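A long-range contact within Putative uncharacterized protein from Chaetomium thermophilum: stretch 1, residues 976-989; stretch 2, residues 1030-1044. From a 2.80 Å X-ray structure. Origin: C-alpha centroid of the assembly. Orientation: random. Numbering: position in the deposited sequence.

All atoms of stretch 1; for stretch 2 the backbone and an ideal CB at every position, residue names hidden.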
ATOM      1  N   TYR A 976     -50.068 -20.785 -35.965  1.00 51.89           N
ATOM      2  CA  TYR A 976     -49.839 -21.821 -36.967  1.00 52.04           C
ATOM      3  C   TYR A 976     -48.413 -21.752 -37.500  1.00 49.75           C
ATOM      4  O   TYR A 976     -47.657 -22.730 -37.435  1.00 48.14           O
ATOM      5  CB  TYR A 976     -50.846 -21.676 -38.112  1.00 54.45           C
ATOM      6  CG  TYR A 976     -52.280 -22.008 -37.749  1.00 56.95           C
ATOM      7  CD1 TYR A 976     -52.580 -23.044 -36.873  1.00 57.41           C
ATOM      8  CD2 TYR A 976     -53.337 -21.285 -38.292  1.00 58.91           C
ATOM      9  CE1 TYR A 976     -53.888 -23.349 -36.547  1.00 59.71           C
ATOM     10  CE2 TYR A 976     -54.647 -21.584 -37.971  1.00 60.98           C
ATOM     11  CZ  TYR A 976     -54.917 -22.616 -37.098  1.00 62.22           C
ATOM     12  OH  TYR A 976     -56.220 -22.916 -36.776  1.00 65.67           O
ATOM     13  N   SER A 977     -48.029 -20.590 -38.034  1.00 45.91           N
ATOM     14  CA  SER A 977     -46.688 -20.421 -38.580  1.00 44.10           C
ATOM     15  C   SER A 977     -45.619 -20.657 -37.526  1.00 42.23           C
ATOM     16  O   SER A 977     -44.538 -21.163 -37.845  1.00 41.86           O
ATOM     17  CB  SER A 977     -46.537 -19.021 -39.169  1.00 45.38           C
ATOM     18  OG  SER A 977     -46.469 -18.049 -38.140  1.00 46.60           O
ATOM     19  N   LEU A 978     -45.886 -20.286 -36.273  1.00 42.74           N
ATOM     20  CA  LEU A 978     -44.911 -20.536 -35.218  1.00 42.05           C
ATOM     21  C   LEU A 978     -44.706 -22.033 -35.016  1.00 40.95           C
ATOM     22  O   LEU A 978     -43.569 -22.514 -34.942  1.00 40.53           O
ATOM     23  CB  LEU A 978     -45.362 -19.867 -33.919  1.00 42.56           C
ATOM     24  CG  LEU A 978     -44.394 -20.019 -32.744  1.00 42.34           C
ATOM     25  CD1 LEU A 978     -43.075 -19.321 -33.031  1.00 42.55           C
ATOM     26  CD2 LEU A 978     -45.008 -19.491 -31.457  1.00 43.27           C
ATOM     27  N   ILE A 979     -45.804 -22.788 -34.930  1.00 36.73           N
ATOM     28  CA  ILE A 979     -45.709 -24.232 -34.730  1.00 36.87           C
ATOM     29  C   ILE A 979     -44.980 -24.881 -35.900  1.00 36.90           C
ATOM     30  O   ILE A 979     -44.054 -25.678 -35.714  1.00 36.83           O
ATOM     31  CB  ILE A 979     -47.111 -24.838 -34.532  1.00 37.65           C
ATOM     32  CG1 ILE A 979     -47.763 -24.260 -33.272  1.00 37.93           C
ATOM     33  CG2 ILE A 979     -47.036 -26.364 -34.437  1.00 38.07           C
ATOM     34  CD1 ILE A 979     -49.240 -24.591 -33.131  1.00 39.01           C
ATOM     35  N   VAL A 980     -45.396 -24.554 -37.126  1.00 37.20           N
ATOM     36  CA  VAL A 980     -44.727 -25.106 -38.302  1.00 37.53           C
ATOM     37  C   VAL A 980     -43.241 -24.774 -38.273  1.00 37.15           C
ATOM     38  O   VAL A 980     -42.391 -25.630 -38.555  1.00 37.48           O
ATOM     39  CB  VAL A 980     -45.397 -24.588 -39.588  1.00 38.04           C
ATOM     40  CG1 VAL A 980     -44.645 -25.077 -40.826  1.00 38.64           C
ATOM     41  CG2 VAL A 980     -46.851 -25.029 -39.643  1.00 38.73           C
ATOM     42  N   GLY A 981     -42.903 -23.532 -37.929  1.00 41.18           N
ATOM     43  CA  GLY A 981     -41.510 -23.116 -37.970  1.00 41.58           C
ATOM     44  C   GLY A 981     -40.659 -23.847 -36.952  1.00 41.11           C
ATOM     45  O   GLY A 981     -39.575 -24.345 -37.273  1.00 41.77           O
ATOM     46  N   MET A 982     -41.134 -23.920 -35.707  1.00 51.65           N
ATOM     47  CA  MET A 982     -40.389 -24.645 -34.685  1.00 51.37           C
ATOM     48  C   MET A 982     -40.258 -26.119 -35.047  1.00 51.38           C
ATOM     49  O   MET A 982     -39.181 -26.713 -34.900  1.00 51.95           O
ATOM     50  CB  MET A 982     -41.075 -24.482 -33.328  1.00 51.63           C
ATOM     51  CG  MET A 982     -41.117 -23.047 -32.815  1.00 52.72           C
ATOM     52  SD  MET A 982     -39.515 -22.212 -32.855  1.00 54.82           S
ATOM     53  CE  MET A 982     -38.446 -23.470 -32.185  1.00 54.60           C
ATOM     54  N   ALA A 983     -41.345 -26.724 -35.529  1.00 42.63           N
ATOM     55  CA  ALA A 983     -41.283 -28.110 -35.977  1.00 42.76           C
ATOM     56  C   ALA A 983     -40.186 -28.290 -37.017  1.00 44.40           C
ATOM     57  O   ALA A 983     -39.345 -29.186 -36.903  1.00 44.83           O
ATOM     58  CB  ALA A 983     -42.639 -28.539 -36.539  1.00 42.54           C
ATOM     59  N   GLY A 984     -40.174 -27.431 -38.037  1.00 40.38           N
ATOM     60  CA  GLY A 984     -39.112 -27.485 -39.026  1.00 42.15           C
ATOM     61  C   GLY A 984     -37.736 -27.293 -38.421  1.00 42.42           C
ATOM     62  O   GLY A 984     -36.752 -27.848 -38.919  1.00 44.14           O
ATOM     63  N   LYS A 985     -37.645 -26.517 -37.339  1.00 39.65           N
ATOM     64  CA  LYS A 985     -36.350 -26.271 -36.713  1.00 40.85           C
ATOM     65  C   LYS A 985     -35.822 -27.523 -36.026  1.00 42.48           C
ATOM     66  O   LYS A 985     -34.651 -27.885 -36.192  1.00 43.78           O
ATOM     67  CB  LYS A 985     -36.458 -25.120 -35.710  1.00 39.53           C
ATOM     68  CG  LYS A 985     -35.153 -24.824 -34.976  1.00 39.90           C
ATOM     69  CD  LYS A 985     -35.265 -23.582 -34.109  1.00 39.19           C
ATOM     70  CE  LYS A 985     -33.980 -23.310 -33.343  1.00 39.62           C
ATOM     71  NZ  LYS A 985     -33.782 -21.856 -33.076  1.00 39.89           N
ATOM     72  N   HIS A 986     -36.668 -28.199 -35.248  1.00 38.63           N
ATOM     73  CA  HIS A 986     -36.216 -29.307 -34.413  1.00 39.94           C
ATOM     74  C   HIS A 986     -36.461 -30.675 -35.038  1.00 44.07           C
ATOM     75  O   HIS A 986     -35.566 -31.526 -35.028  1.00 45.80           O
ATOM     76  CB  HIS A 986     -36.899 -29.236 -33.044  1.00 38.30           C
ATOM     77  CG  HIS A 986     -36.513 -28.030 -32.249  1.00 37.87           C
ATOM     78  ND1 HIS A 986     -35.357 -27.972 -31.502  1.00 38.23           N
ATOM     79  CD2 HIS A 986     -37.124 -26.832 -32.093  1.00 37.35           C
ATOM     80  CE1 HIS A 986     -35.273 -26.791 -30.918  1.00 38.00           C
ATOM     81  NE2 HIS A 986     -36.334 -26.081 -31.258  1.00 37.47           N
ATOM     82  N   CYS A 987     -37.655 -30.910 -35.575  1.00 61.60           N
ATOM     83  CA  CYS A 987     -38.045 -32.219 -36.090  1.00 65.69           C
ATOM     84  C   CYS A 987     -38.325 -32.105 -37.581  1.00 71.06           C
ATOM     85  O   CYS A 987     -39.318 -31.491 -37.985  1.00 71.81           O
ATOM     86  CB  CYS A 987     -39.269 -32.746 -35.344  1.00 63.67           C
ATOM     87  SG  CYS A 987     -40.554 -31.521 -35.058  1.00 60.71           S
ATOM     88  N   ASN A 988     -37.461 -32.702 -38.395  1.00 81.28           N
ATOM     89  CA  ASN A 988     -37.654 -32.747 -39.837  1.00 86.26           C
ATOM     90  C   ASN A 988     -38.174 -34.134 -40.197  1.00 87.90           C
ATOM     91  O   ASN A 988     -37.431 -35.120 -40.137  1.00 88.78           O
ATOM     92  CB  ASN A 988     -36.357 -32.429 -40.577  1.00 91.01           C
ATOM     93  CG  ASN A 988     -36.595 -31.651 -41.860  1.00 92.29           C
ATOM     94  OD1 ASN A 988     -37.608 -30.966 -42.006  1.00 90.51           O
ATOM     95  ND2 ASN A 988     -35.658 -31.752 -42.796  1.00 95.80           N
ATOM     96  N   LEU A 989     -39.450 -34.207 -40.562  1.00 77.36           N
ATOM     97  CA  LEU A 989     -40.109 -35.475 -40.870  1.00 79.17           C
ATOM     98  C   LEU A 989     -39.959 -35.838 -42.344  1.00 79.44           C
ATOM     99  O   LEU A 989     -40.927 -36.171 -43.026  1.00 79.15           O
ATOM    100  CB  LEU A 989     -41.578 -35.396 -40.471  1.00 79.28           C
ATOM    101  CG  LEU A 989     -41.849 -35.119 -38.989  1.00 77.50           C
ATOM    102  CD1 LEU A 989     -43.322 -34.827 -38.759  1.00 76.62           C
ATOM    103  CD2 LEU A 989     -41.399 -36.293 -38.128  1.00 78.18           C
ATOM    104  N   UNK A1030     -44.575 -10.743 -40.238  1.00 45.89           N
ATOM    105  CA  UNK A1030     -43.565 -11.071 -39.230  1.00 42.89           C
ATOM    106  C   UNK A1030     -43.536 -12.565 -38.939  1.00 40.76           C
ATOM    107  O   UNK A1030     -42.514 -13.215 -39.220  1.00 39.33           O
ATOM    108  CB  UNK A1030     -43.829 -10.294 -37.939  1.00 42.89           C
ATOM    109  N   UNK A1031     -44.594 -13.176 -38.398  1.00 43.99           N
ATOM    110  CA  UNK A1031     -44.509 -14.604 -38.055  1.00 41.98           C
ATOM    111  C   UNK A1031     -44.294 -15.507 -39.257  1.00 41.17           C
ATOM    112  O   UNK A1031     -43.809 -16.633 -39.087  1.00 40.38           O
ATOM    113  CB  UNK A1031     -45.784 -15.038 -37.329  1.00 41.98           C
ATOM    114  N   UNK A1032     -44.638 -15.054 -40.464  1.00 38.15           N
ATOM    115  CA  UNK A1032     -44.338 -15.832 -41.662  1.00 39.12           C
ATOM    116  C   UNK A1032     -42.836 -15.899 -41.901  1.00 39.13           C
ATOM    117  O   UNK A1032     -42.264 -16.987 -42.054  1.00 39.49           O
ATOM    118  CB  UNK A1032     -45.041 -15.232 -42.881  1.00 39.12           C
ATOM    119  N   UNK A1033     -42.177 -14.738 -41.932  1.00 41.50           N
ATOM    120  CA  UNK A1033     -40.730 -14.711 -42.104  1.00 40.79           C
ATOM    121  C   UNK A1033     -40.029 -15.428 -40.958  1.00 39.28           C
ATOM    122  O   UNK A1033     -39.024 -16.118 -41.166  1.00 39.13           O
ATOM    123  CB  UNK A1033     -40.232 -13.268 -42.206  1.00 40.79           C
ATOM    124  N   UNK A1034     -40.548 -15.281 -39.737  1.00 41.59           N
ATOM    125  CA  UNK A1034     -40.010 -16.031 -38.607  1.00 40.56           C
ATOM    126  C   UNK A1034     -40.096 -17.530 -38.868  1.00 40.64           C
ATOM    127  O   UNK A1034     -39.124 -18.269 -38.664  1.00 40.13           O
ATOM    128  CB  UNK A1034     -40.757 -15.673 -37.321  1.00 40.56           C
ATOM    129  N   UNK A1035     -41.256 -17.993 -39.334  1.00 41.17           N
ATOM    130  CA  UNK A1035     -41.445 -19.410 -39.623  1.00 41.39           C
ATOM    131  C   UNK A1035     -40.439 -19.898 -40.661  1.00 42.24           C
ATOM    132  O   UNK A1035     -39.667 -20.831 -40.408  1.00 42.49           O
ATOM    133  CB  UNK A1035     -42.872 -19.667 -40.111  1.00 41.39           C
ATOM    134  N   UNK A1036     -40.433 -19.278 -41.844  1.00 44.35           N
ATOM    135  CA  UNK A1036     -39.524 -19.724 -42.899  1.00 46.00           C
ATOM    136  C   UNK A1036     -38.074 -19.654 -42.437  1.00 46.10           C
ATOM    137  O   UNK A1036     -37.240 -20.461 -42.867  1.00 47.11           O
ATOM    138  CB  UNK A1036     -39.714 -18.880 -44.161  1.00 46.00           C
ATOM    139  N   UNK A1037     -37.742 -18.691 -41.577  1.00 34.42           N
ATOM    140  CA  UNK A1037     -36.386 -18.621 -41.053  1.00 34.05           C
ATOM    141  C   UNK A1037     -36.054 -19.808 -40.167  1.00 34.30           C
ATOM    142  O   UNK A1037     -34.998 -20.436 -40.312  1.00 34.83           O
ATOM    143  CB  UNK A1037     -36.191 -17.321 -40.271  1.00 34.05           C
ATOM    144  N   UNK A1038     -36.955 -20.130 -39.232  1.00 34.73           N
ATOM    145  CA  UNK A1038     -36.761 -21.299 -38.379  1.00 34.65           C
ATOM    146  C   UNK A1038     -36.629 -22.570 -39.209  1.00 35.95           C
ATOM    147  O   UNK A1038     -35.831 -23.455 -38.880  1.00 36.68           O
ATOM    148  CB  UNK A1038     -37.921 -21.435 -37.391  1.00 34.65           C
ATOM    149  N   UNK A1039     -37.407 -22.682 -40.284  1.00 36.48           N
ATOM    150  CA  UNK A1039     -37.325 -23.864 -41.137  1.00 37.99           C
ATOM    151  C   UNK A1039     -35.981 -23.911 -41.851  1.00 38.52           C
ATOM    152  O   UNK A1039     -35.295 -24.940 -41.855  1.00 39.68           O
ATOM    153  CB  UNK A1039     -38.468 -23.876 -42.154  1.00 37.99           C
ATOM    154  N   UNK A1040     -35.584 -22.793 -42.463  1.00 44.26           N
ATOM    155  CA  UNK A1040     -34.384 -22.786 -43.293  1.00 45.50           C
ATOM    156  C   UNK A1040     -33.128 -23.016 -42.464  1.00 45.55           C
ATOM    157  O   UNK A1040     -32.194 -23.685 -42.922  1.00 47.08           O
ATOM    158  CB  UNK A1040     -34.273 -21.462 -44.052  1.00 45.50           C
ATOM    159  N   UNK A1041     -33.077 -22.473 -41.243  1.00 41.11           N
ATOM    160  CA  UNK A1041     -31.852 -22.586 -40.458  1.00 40.86           C
ATOM    161  C   UNK A1041     -31.474 -24.042 -40.212  1.00 41.81           C
ATOM    162  O   UNK A1041     -30.289 -24.353 -40.045  1.00 42.76           O
ATOM    163  CB  UNK A1041     -32.011 -21.856 -39.123  1.00 40.86           C
ATOM    164  N   UNK A1042     -32.456 -24.945 -40.192  1.00 39.36           N
ATOM    165  CA  UNK A1042     -32.199 -26.370 -40.027  1.00 41.09           C
ATOM    166  C   UNK A1042     -32.306 -27.151 -41.332  1.00 42.76           C
ATOM    167  O   UNK A1042     -31.948 -28.334 -41.357  1.00 44.57           O
ATOM    168  CB  UNK A1042     -33.173 -26.954 -39.002  1.00 41.09           C
ATOM    169  N   UNK A1043     -32.790 -26.528 -42.404  1.00 47.51           N
ATOM    170  CA  UNK A1043     -32.808 -27.126 -43.738  1.00 49.45           C
ATOM    171  C   UNK A1043     -32.242 -26.101 -44.712  1.00 48.51           C
ATOM    172  O   UNK A1043     -32.971 -25.525 -45.528  1.00 47.60           O
ATOM    173  CB  UNK A1043     -34.219 -27.557 -44.144  1.00 49.45           C
ATOM    174  N   UNK A1044     -30.932 -25.850 -44.648  1.00 47.20           N
ATOM    175  CA  UNK A1044     -30.365 -24.709 -45.386  1.00 47.77           C
ATOM    176  C   UNK A1044     -30.614 -24.741 -46.883  1.00 49.43           C
ATOM    177  O   UNK A1044     -30.580 -23.679 -47.518  1.00 48.75           O
ATOM    178  CB  UNK A1044     -28.856 -24.643 -45.144  1.00 47.77           C
TER

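The two helices run nearly parallel, their axes 10° apart and 7.1 Å at closest approach, a spacing made possible by Gly981 and Gly984, which present bare backbone to stretch 2.

Position 1030 lies beyond the reach of stretch 1, which sets no preference; it is Lys1030. At 1031, CA-to-CB points toward Ser977, and the ideal CB would sit 3.2 Å from Ser977 OG. A compact side chain suits this spot; phi of -63° and a nitrogen unbonded to the preceding turn permit proline. The residue is Pro1031, at the kink, its CB 3.3 Å from Ser977 OG.

Position 1032 points away and 1033 is out of reach; stretch 1 limits neither, and they are Ala1032 and Leu1033. Position 1034 points sideways, with nothing of stretch 1 near its CB, and polar or apolar groups would both do; it is Asp1034.

The backbones come closest at 1035, whose CA lies 4.1 Å from Gly981 CA. Its ideal CB falls 3.2 Å from Ser977 O, so a small side chain, such as alanine, serine or cysteine, is favoured. Cys1035, chi1 t, places SG 3.6 Å from Gly981 N and 4.0 Å from Val980 CG1.

Position 1036 points away, so stretch 1 leaves the choice open; it is Val1036. At 1037, out of contact, a CB would be slightly crowded by the O of 1033, so glycine or another small residue is comfortable, though helical phi/psi does not require glycine; it is Gly1037.

Position 1038 points toward stretch 1, between Met982 and the aliphatic part of Lys985, where leucine, isoleucine or methionine would fit. Leu1038 puts CD1 3.6 Å from Met982 SD and CD2 3.7 Å from Lys985 CD, while its backbone O receives a CA-H...O contact from Lys985 CA at 3.6 Å.

Position 1039 points sideways beside both glycines, where a modest apolar group could cover them. Val1039 does so, its CG2 3.9 Å from Gly981 CA and 4.3 Å from Gly984 CA. Position 1040 points away, unconstrained by stretch 1, and is Cys1040.

The CB of 1041 has no close neighbour in stretch 1, but glutamate or glutamine could reach the Lys985 ammonium. Gln1041 OE1 accepts a weak hydrogen bond from Lys985 NZ at 3.0 Å.

At 1042, the ideal CB lies 3.3 Å from Lys985 O, inviting a short donor such as serine or threonine. Ser1042 OG donates to Lys985 O at 2.7 Å.

Position 1043 faces Asn988, suiting a small polar group; Ser1043 OG lies 3.3 Å from Asn988 ND2. Position 1044 is out of reach, and its phi of -58° admits proline among others; it is Pro1044.

Stretch 2 1030-1044: KPALDCVGLVCQSSP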
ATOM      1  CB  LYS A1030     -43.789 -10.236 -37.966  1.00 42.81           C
ATOM      2  CG  LYS A1030     -42.840 -10.602 -36.831  1.00 42.14           C
ATOM      3  CD  LYS A1030     -43.139  -9.839 -35.555  1.00 43.09           C
ATOM      4  CE  LYS A1030     -42.278 -10.339 -34.404  1.00 42.21           C
ATOM      5  NZ  LYS A1030     -42.506 -11.785 -34.113  1.00 41.76           N
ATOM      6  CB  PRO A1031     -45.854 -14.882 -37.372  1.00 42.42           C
ATOM      7  CG  PRO A1031     -46.770 -13.844 -37.905  1.00 44.25           C
ATOM      8  CD  PRO A1031     -45.932 -12.625 -38.116  1.00 45.15           C
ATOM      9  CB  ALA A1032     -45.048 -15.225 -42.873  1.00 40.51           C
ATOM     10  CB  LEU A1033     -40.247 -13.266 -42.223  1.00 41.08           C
ATOM     11  CG  LEU A1033     -40.614 -12.607 -43.556  1.00 42.84           C
ATOM     12  CD1 LEU A1033     -40.473 -11.103 -43.461  1.00 44.06           C
ATOM     13  CD2 LEU A1033     -39.753 -13.153 -44.689  1.00 43.13           C
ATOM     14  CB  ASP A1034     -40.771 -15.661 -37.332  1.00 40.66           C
ATOM     15  CG  ASP A1034     -40.074 -16.137 -36.074  1.00 41.17           C
ATOM     16  OD1 ASP A1034     -39.158 -16.981 -36.176  1.00 41.68           O
ATOM     17  OD2 ASP A1034     -40.445 -15.671 -34.975  1.00 41.49           O
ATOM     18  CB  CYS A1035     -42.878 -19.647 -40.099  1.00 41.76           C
ATOM     19  SG  CYS A1035     -43.194 -21.299 -40.746  1.00 42.68           S
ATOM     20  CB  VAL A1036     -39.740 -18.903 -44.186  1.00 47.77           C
ATOM     21  CG1 VAL A1036     -39.482 -17.439 -43.933  1.00 46.98           C
ATOM     22  CG2 VAL A1036     -38.847 -19.415 -45.306  1.00 49.97           C
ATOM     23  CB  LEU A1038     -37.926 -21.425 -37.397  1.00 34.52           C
ATOM     24  CG  LEU A1038     -38.064 -20.315 -36.355  1.00 33.61           C
ATOM     25  CD1 LEU A1038     -39.508 -20.197 -35.894  1.00 33.64           C
ATOM     26  CD2 LEU A1038     -37.150 -20.589 -35.176  1.00 33.64           C
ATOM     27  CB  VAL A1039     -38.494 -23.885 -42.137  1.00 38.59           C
ATOM     28  CG1 VAL A1039     -38.341 -25.034 -43.130  1.00 40.41           C
ATOM     29  CG2 VAL A1039     -39.821 -23.993 -41.398  1.00 38.33           C
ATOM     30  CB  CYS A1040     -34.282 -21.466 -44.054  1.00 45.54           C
ATOM     31  SG  CYS A1040     -35.548 -21.239 -45.317  1.00 46.75           S
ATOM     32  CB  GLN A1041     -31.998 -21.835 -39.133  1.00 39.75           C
ATOM     33  CG  GLN A1041     -32.715 -22.598 -38.033  1.00 39.38           C
ATOM     34  CD  GLN A1041     -32.768 -21.818 -36.739  1.00 38.26           C
ATOM     35  OE1 GLN A1041     -32.347 -22.307 -35.692  1.00 38.46           O
ATOM     36  NE2 GLN A1041     -33.283 -20.595 -36.803  1.00 37.45           N
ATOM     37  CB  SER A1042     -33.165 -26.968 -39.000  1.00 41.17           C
ATOM     38  OG  SER A1042     -32.883 -26.479 -37.699  1.00 40.19           O
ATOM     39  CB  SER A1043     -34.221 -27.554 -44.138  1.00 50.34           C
ATOM     40  OG  SER A1043     -34.695 -28.593 -43.297  1.00 50.79           O
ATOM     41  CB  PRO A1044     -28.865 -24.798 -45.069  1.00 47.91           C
ATOM     42  CG  PRO A1044     -28.790 -25.561 -43.790  1.00 47.20           C
ATOM     43  CD  PRO A1044     -29.913 -26.545 -43.843  1.00 47.39           C
TER
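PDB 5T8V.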